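Local atomic coordinates of vacuolar aminopeptidase 1 (Saccharomyces cerevisiae, PDB entry 5JGF), a protein that removes N-terminal amino acids, preferably neutral or hydrophobic ones, from peptides and proteins as a zinc-dependent vacuolar enzyme, and is also major cargo of the cytoplasm-to-vacuole targeting pathway. Residues Glu34-His39 with Thr68-Phe73; His39-Leu44 with Ile272-Tyr277. All coordinates share one frame; numbering follows the deposited sequence.

Contact 1: Glu34-His39 with Thr68-Phe73; sequences ELLDKH and TNLSAF
Leu36 meets Leu70 and Ala72 without any flat group of the two segments taking part: the His39 ring lies at the helix end and the Phe73 ring on the reverse side of the strand. The His39 ring turns an edge to its own helix: Leu35 O lies in the ring plane, 3.1 Å from His39 CD2. The Phe73 ring packs on Val316 and Ser320 of helix 312-324.

The arrangement is helix-on-sheet packing in the alpha/beta fold of an M18 aminopeptidase: helix 25-38 lies against one face of the mixed sheet and helix 312-324 against the other. The evidence is the alternation along strand 69-76, since Leu70 and Ala72 point their CB atoms toward helix 25-38, whereas Ser71 and Phe73 point theirs away. No hydrogen bond crosses between the segments. The strand's backbone is held within the sheet instead, with Leu70 and Ala72 bonded to Leu294 and Val292, and Ser71 and Phe73 to Thr63 and Phe61.

Leu36 and Leu70 approach tip to tip, Leu36 CD1 standing 4.0 Å from Leu70 CD2. With CB already directed at the helix, a CG anti to the backbone N (chi1 179°) carries the Leu70 methyls on toward Leu36. The Leu70 side chain is about 11 Å from that of the zinc ligand His91, too far to touch it. All three touching residues are buried. The short Ala72 side chain faces the fork of Leu36, its CB lying 3.8 Å from both Leu36 CD1 and Leu36 CD2.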
loop_
_atom_site.group_PDB
_atom_site.type_symbol
_atom_site.label_atom_id
_atom_site.label_comp_id
_atom_site.label_asym_id
_atom_site.label_seq_id
_atom_site.Cartn_x
_atom_site.Cartn_y
_atom_site.Cartn_z
ATOM N N GLU D 34 28.190 22.331 49.395
ATOM C CA GLU D 34 28.930 23.519 49.791
ATOM C C GLU D 34 28.012 24.532 50.457
ATOM O O GLU D 34 28.385 25.166 51.449
ATOM C CB GLU D 34 29.587 24.134 48.563
ATOM C CG GLU D 34 30.562 25.245 48.871
ATOM C CD GLU D 34 31.332 25.673 47.626
ATOM O OE1 GLU D 34 31.790 26.828 47.537
ATOM O OE2 GLU D 34 31.479 24.848 46.708
ATOM N N LEU D 35 26.808 24.674 49.908
ATOM C CA LEU D 35 25.814 25.597 50.447
ATOM C C LEU D 35 25.371 25.134 51.831
ATOM O O LEU D 35 25.201 25.944 52.748
ATOM C CB LEU D 35 24.600 25.655 49.514
ATOM C CG LEU D 35 23.468 26.601 49.924
ATOM C CD1 LEU D 35 23.981 28.036 49.900
ATOM C CD2 LEU D 35 22.284 26.438 48.971
ATOM N N LEU D 36 25.174 23.827 51.970
ATOM C CA LEU D 36 24.763 23.250 53.246
ATOM C C LEU D 36 25.864 23.428 54.291
ATOM O O LEU D 36 25.575 23.727 55.454
ATOM C CB LEU D 36 24.430 21.766 53.070
ATOM C CG LEU D 36 23.141 21.501 52.284
ATOM C CD1 LEU D 36 23.127 20.067 51.777
ATOM C CD2 LEU D 36 21.933 21.779 53.171
ATOM N N ASP D 37 27.118 23.241 53.881
ATOM C CA ASP D 37 28.245 23.413 54.799
ATOM C C ASP D 37 28.217 24.837 55.339
ATOM O O ASP D 37 28.320 25.066 56.543
ATOM C CB ASP D 37 29.589 23.205 54.092
ATOM C CG ASP D 37 29.863 21.758 53.743
ATOM O OD1 ASP D 37 29.281 20.855 54.379
ATOM O OD2 ASP D 37 30.688 21.527 52.834
ATOM N N LYS D 38 28.081 25.793 54.428
ATOM C CA LYS D 38 28.044 27.201 54.787
ATOM C C LYS D 38 26.914 27.522 55.757
ATOM O O LYS D 38 27.032 28.431 56.578
ATOM C CB LYS D 38 27.903 28.058 53.524
ATOM C CG LYS D 38 27.540 29.504 53.806
ATOM C CD LYS D 38 27.589 30.362 52.557
ATOM C CE LYS D 38 27.128 31.778 52.872
ATOM N NZ LYS D 38 27.698 32.776 51.930
ATOM N N HIS D 39 25.818 26.778 55.665
ATOM C CA HIS D 39 24.684 27.018 56.544
ATOM C C HIS D 39 24.640 26.079 57.741
ATOM O O HIS D 39 23.584 25.801 58.310
ATOM C CB HIS D 39 23.392 26.974 55.731
ATOM C CG HIS D 39 23.205 28.181 54.867
ATOM N ND1 HIS D 39 22.617 29.340 55.328
ATOM C CD2 HIS D 39 23.606 28.442 53.600
ATOM C CE1 HIS D 39 22.665 30.262 54.384
ATOM N NE2 HIS D 39 23.261 29.744 53.325
ATOM N N THR D 68 26.088 11.780 43.612
ATOM C CA THR D 68 24.993 12.287 42.781
ATOM C C THR D 68 23.610 12.170 43.427
ATOM O O THR D 68 22.603 12.500 42.802
ATOM C CB THR D 68 24.931 11.518 41.443
ATOM O OG1 THR D 68 24.686 10.129 41.709
ATOM C CG2 THR D 68 26.236 11.649 40.679
ATOM N N ASN D 69 23.571 11.702 44.671
ATOM C CA ASN D 69 22.328 11.482 45.414
ATOM C C ASN D 69 22.571 12.122 46.786
ATOM O O ASN D 69 23.409 11.649 47.554
ATOM C CB ASN D 69 22.126 9.962 45.516
ATOM C CG ASN D 69 20.823 9.544 46.191
ATOM O OD1 ASN D 69 20.674 8.371 46.538
ATOM N ND2 ASN D 69 19.884 10.467 46.363
ATOM N N LEU D 70 21.852 13.200 47.084
ATOM C CA LEU D 70 22.043 13.913 48.344
ATOM C C LEU D 70 20.771 14.068 49.164
ATOM O O LEU D 70 19.685 14.261 48.620
ATOM C CB LEU D 70 22.642 15.298 48.056
ATOM C CG LEU D 70 22.920 16.270 49.215
ATOM C CD1 LEU D 70 24.023 17.226 48.813
ATOM C CD2 LEU D 70 21.657 17.036 49.581
ATOM N N SER D 71 20.916 13.967 50.481
ATOM C CA SER D 71 19.786 14.131 51.383
ATOM C C SER D 71 20.189 15.065 52.513
ATOM O O SER D 71 21.134 14.786 53.252
ATOM C CB SER D 71 19.349 12.789 51.970
ATOM O OG SER D 71 18.232 12.964 52.828
ATOM N N ALA D 72 19.486 16.186 52.619
ATOM C CA ALA D 72 19.749 17.163 53.667
ATOM C C ALA D 72 18.559 17.084 54.602
ATOM O O ALA D 72 17.414 17.007 54.149
ATOM C CB ALA D 72 19.859 18.559 53.075
ATOM N N PHE D 73 18.812 17.089 55.907
ATOM C CA PHE D 73 17.711 17.010 56.846
ATOM C C PHE D 73 17.930 17.768 58.146
ATOM O O PHE D 73 19.063 18.040 58.551
ATOM C CB PHE D 73 17.367 15.541 57.133
ATOM C CG PHE D 73 18.525 14.715 57.638
ATOM C CD1 PHE D 73 18.629 14.391 58.988
ATOM C CD2 PHE D 73 19.485 14.222 56.757
ATOM C CE1 PHE D 73 19.670 13.579 59.454
ATOM C CE2 PHE D 73 20.528 13.411 57.212
ATOM C CZ PHE D 73 20.619 13.088 58.565
#

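Contact 2: His39-Leu44 with Ile272-Tyr277; sequences HNFKYL and IALICY
His39 and Ile275 make the CH-pi part of this contact, their side chains crossing at about a right angle. Ile275 CG2 sits 3.7 Å from the centroid of the imidazole and only 8° off the ring normal, so the methyl is centred over one face. Ile275 CG1 extends the cover toward one side of the ring, 4.0 Å from His39 CD2. The ring is placed there by a first torsion that sets His39 CG beside the backbone N (chi1 -73°).

The polar part runs through one water. It accepts a weak bond from His39 ND1 at 3.1 Å and donates to Ile275 O at 2.8 Å, tying the imidazole to the backbone of the residue that covers its face. Replacing His39 by alanine would remove the ring, which is likely to leave Ile275 CG2 without its aromatic platform and the water without its side-chain donor.

The apolar part belongs to Phe41, whose ring is met obliquely by two branches: Ile275 CD1 lies 4.3 Å from Phe41 CE1, and Leu274 CD2 is 4.4 Å from Phe41 CE2. Beyond them the same phenyl group packs on Lys60, Tyr62 and Ile74 of the sheet.

Between the two aromatic residues Asn40 takes positive phi (62°) as the C-prime residue of a Schellman motif, the turn that ends helix 25-38 and leads into edge strand 42-43 of the mixed sheet.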
loop_
_atom_site.group_PDB
_atom_site.type_symbol
_atom_site.label_atom_id
_atom_site.label_comp_id
_atom_site.label_asym_id
_atom_site.label_seq_id
_atom_site.Cartn_x
_atom_site.Cartn_y
_atom_site.Cartn_z
ATOM N N HIS D 39 25.818 26.778 55.665
ATOM C CA HIS D 39 24.684 27.018 56.544
ATOM C C HIS D 39 24.640 26.079 57.741
ATOM O O HIS D 39 23.584 25.801 58.310
ATOM C CB HIS D 39 23.392 26.974 55.731
ATOM C CG HIS D 39 23.205 28.181 54.867
ATOM N ND1 HIS D 39 22.617 29.340 55.328
ATOM C CD2 HIS D 39 23.606 28.442 53.600
ATOM C CE1 HIS D 39 22.665 30.262 54.384
ATOM N NE2 HIS D 39 23.261 29.744 53.325
ATOM N N ASN D 40 25.820 25.595 58.107
ATOM C CA ASN D 40 25.999 24.737 59.263
ATOM C C ASN D 40 25.308 23.380 59.300
ATOM O O ASN D 40 24.884 22.926 60.363
ATOM C CB ASN D 40 25.652 25.534 60.522
ATOM C CG ASN D 40 26.428 26.837 60.604
ATOM O OD1 ASN D 40 25.856 27.926 60.515
ATOM N ND2 ASN D 40 27.742 26.731 60.758
ATOM N N PHE D 41 25.182 22.735 58.144
ATOM C CA PHE D 41 24.611 21.393 58.095
ATOM C C PHE D 41 25.845 20.499 58.171
ATOM O O PHE D 41 26.821 20.723 57.458
ATOM C CB PHE D 41 23.869 21.135 56.777
ATOM C CG PHE D 41 22.456 21.653 56.755
ATOM C CD1 PHE D 41 22.197 23.017 56.720
ATOM C CD2 PHE D 41 21.380 20.765 56.750
ATOM C CE1 PHE D 41 20.884 23.494 56.679
ATOM C CE2 PHE D 41 20.064 21.230 56.708
ATOM C CZ PHE D 41 19.817 22.598 56.672
ATOM N N LYS D 42 25.810 19.499 59.041
ATOM C CA LYS D 42 26.947 18.604 59.212
ATOM C C LYS D 42 26.904 17.417 58.258
ATOM O O LYS D 42 25.909 16.699 58.197
ATOM C CB LYS D 42 26.984 18.110 60.658
ATOM C CG LYS D 42 28.054 17.077 60.970
ATOM C CD LYS D 42 27.884 16.588 62.403
ATOM C CE LYS D 42 28.860 15.479 62.757
ATOM N NZ LYS D 42 28.562 14.928 64.110
ATOM N N TYR D 43 27.988 17.209 57.520
ATOM C CA TYR D 43 28.054 16.089 56.589
ATOM C C TYR D 43 28.287 14.772 57.308
ATOM O O TYR D 43 29.155 14.671 58.176
ATOM C CB TYR D 43 29.169 16.295 55.560
ATOM C CG TYR D 43 29.417 15.065 54.713
ATOM C CD1 TYR D 43 30.440 14.168 55.027
ATOM C CD2 TYR D 43 28.595 14.770 53.625
ATOM C CE1 TYR D 43 30.637 13.004 54.278
ATOM C CE2 TYR D 43 28.780 13.613 52.873
ATOM C CZ TYR D 43 29.802 12.736 53.203
ATOM O OH TYR D 43 29.988 11.594 52.457
ATOM N N LEU D 44 27.506 13.763 56.933
ATOM C CA LEU D 44 27.616 12.431 57.512
ATOM C C LEU D 44 27.878 11.425 56.395
ATOM O O LEU D 44 27.170 11.408 55.390
ATOM C CB LEU D 44 26.322 12.048 58.226
ATOM C CG LEU D 44 25.829 12.936 59.371
ATOM C CD1 LEU D 44 24.527 12.366 59.914
ATOM C CD2 LEU D 44 26.884 13.004 60.471
ATOM N N ILE D 272 16.900 25.865 48.365
ATOM C CA ILE D 272 16.969 27.238 48.848
ATOM C C ILE D 272 15.891 27.433 49.907
ATOM O O ILE D 272 16.119 28.079 50.929
ATOM C CB ILE D 272 16.767 28.251 47.697
ATOM C CG1 ILE D 272 17.947 28.169 46.723
ATOM C CG2 ILE D 272 16.637 29.665 48.249
ATOM C CD1 ILE D 272 19.295 28.477 47.350
ATOM N N ALA D 273 14.716 26.861 49.670
ATOM C CA ALA D 273 13.627 26.976 50.630
ATOM C C ALA D 273 14.038 26.328 51.950
ATOM O O ALA D 273 13.786 26.876 53.025
ATOM C CB ALA D 273 12.374 26.309 50.087
ATOM N N LEU D 274 14.672 25.161 51.867
ATOM C CA LEU D 274 15.112 24.451 53.066
ATOM C C LEU D 274 16.117 25.291 53.856
ATOM O O LEU D 274 16.035 25.383 55.081
ATOM C CB LEU D 274 15.760 23.113 52.695
ATOM C CG LEU D 274 16.289 22.316 53.895
ATOM C CD1 LEU D 274 15.111 21.804 54.707
ATOM C CD2 LEU D 274 17.156 21.156 53.429
ATOM N N ILE D 275 17.068 25.894 53.147
ATOM C CA ILE D 275 18.090 26.721 53.778
ATOM C C ILE D 275 17.481 27.963 54.426
ATOM O O ILE D 275 17.830 28.309 55.556
ATOM C CB ILE D 275 19.187 27.125 52.751
ATOM C CG1 ILE D 275 20.367 26.153 52.848
ATOM C CG2 ILE D 275 19.676 28.545 53.009
ATOM C CD1 ILE D 275 19.992 24.705 52.690
ATOM N N CYS D 276 16.574 28.628 53.716
ATOM C CA CYS D 276 15.916 29.816 54.251
ATOM C C CYS D 276 15.133 29.439 55.498
ATOM O O CYS D 276 15.120 30.173 56.485
ATOM C CB CYS D 276 14.957 30.416 53.221
ATOM S SG CYS D 276 15.767 31.195 51.814
ATOM N N TYR D 277 14.474 28.287 55.439
ATOM C CA TYR D 277 13.683 27.790 56.553
ATOM C C TYR D 277 14.572 27.415 57.734
ATOM O O TYR D 277 14.269 27.745 58.885
ATOM C CB TYR D 277 12.864 26.578 56.092
ATOM C CG TYR D 277 12.307 25.725 57.209
ATOM C CD1 TYR D 277 12.905 24.511 57.547
ATOM C CD2 TYR D 277 11.178 26.124 57.926
ATOM C CE1 TYR D 277 12.394 23.714 58.569
ATOM C CE2 TYR D 277 10.660 25.337 58.949
ATOM C CZ TYR D 277 11.273 24.135 59.265
ATOM O OH TYR D 277 10.766 23.355 60.280
HETATM O O HOH W 1 20.258 28.244 56.962
#

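In the fold
Both contacts are buried, but contact 1 lies deeper, about 13 Å from the centre of the chain to its own centre against about 17 Å for contact 2, where His39 is partly exposed. The chemistry follows: contact 1 is purely aliphatic and buries 108 Å², while contact 2 adds an imidazole face, an obliquely met phenyl ring and a bridging water and buries 184 Å². Their segments alternate along the chain and share His39, and they merge into one layer on one face of the mixed sheet. Leu36 CD2 lies 3.5 Å from Ile275 CD1, and Ala72 CB is 3.8 Å from Leu274 CD2, so helices 25-38 and 261-278 pack side by side over strand 69-76.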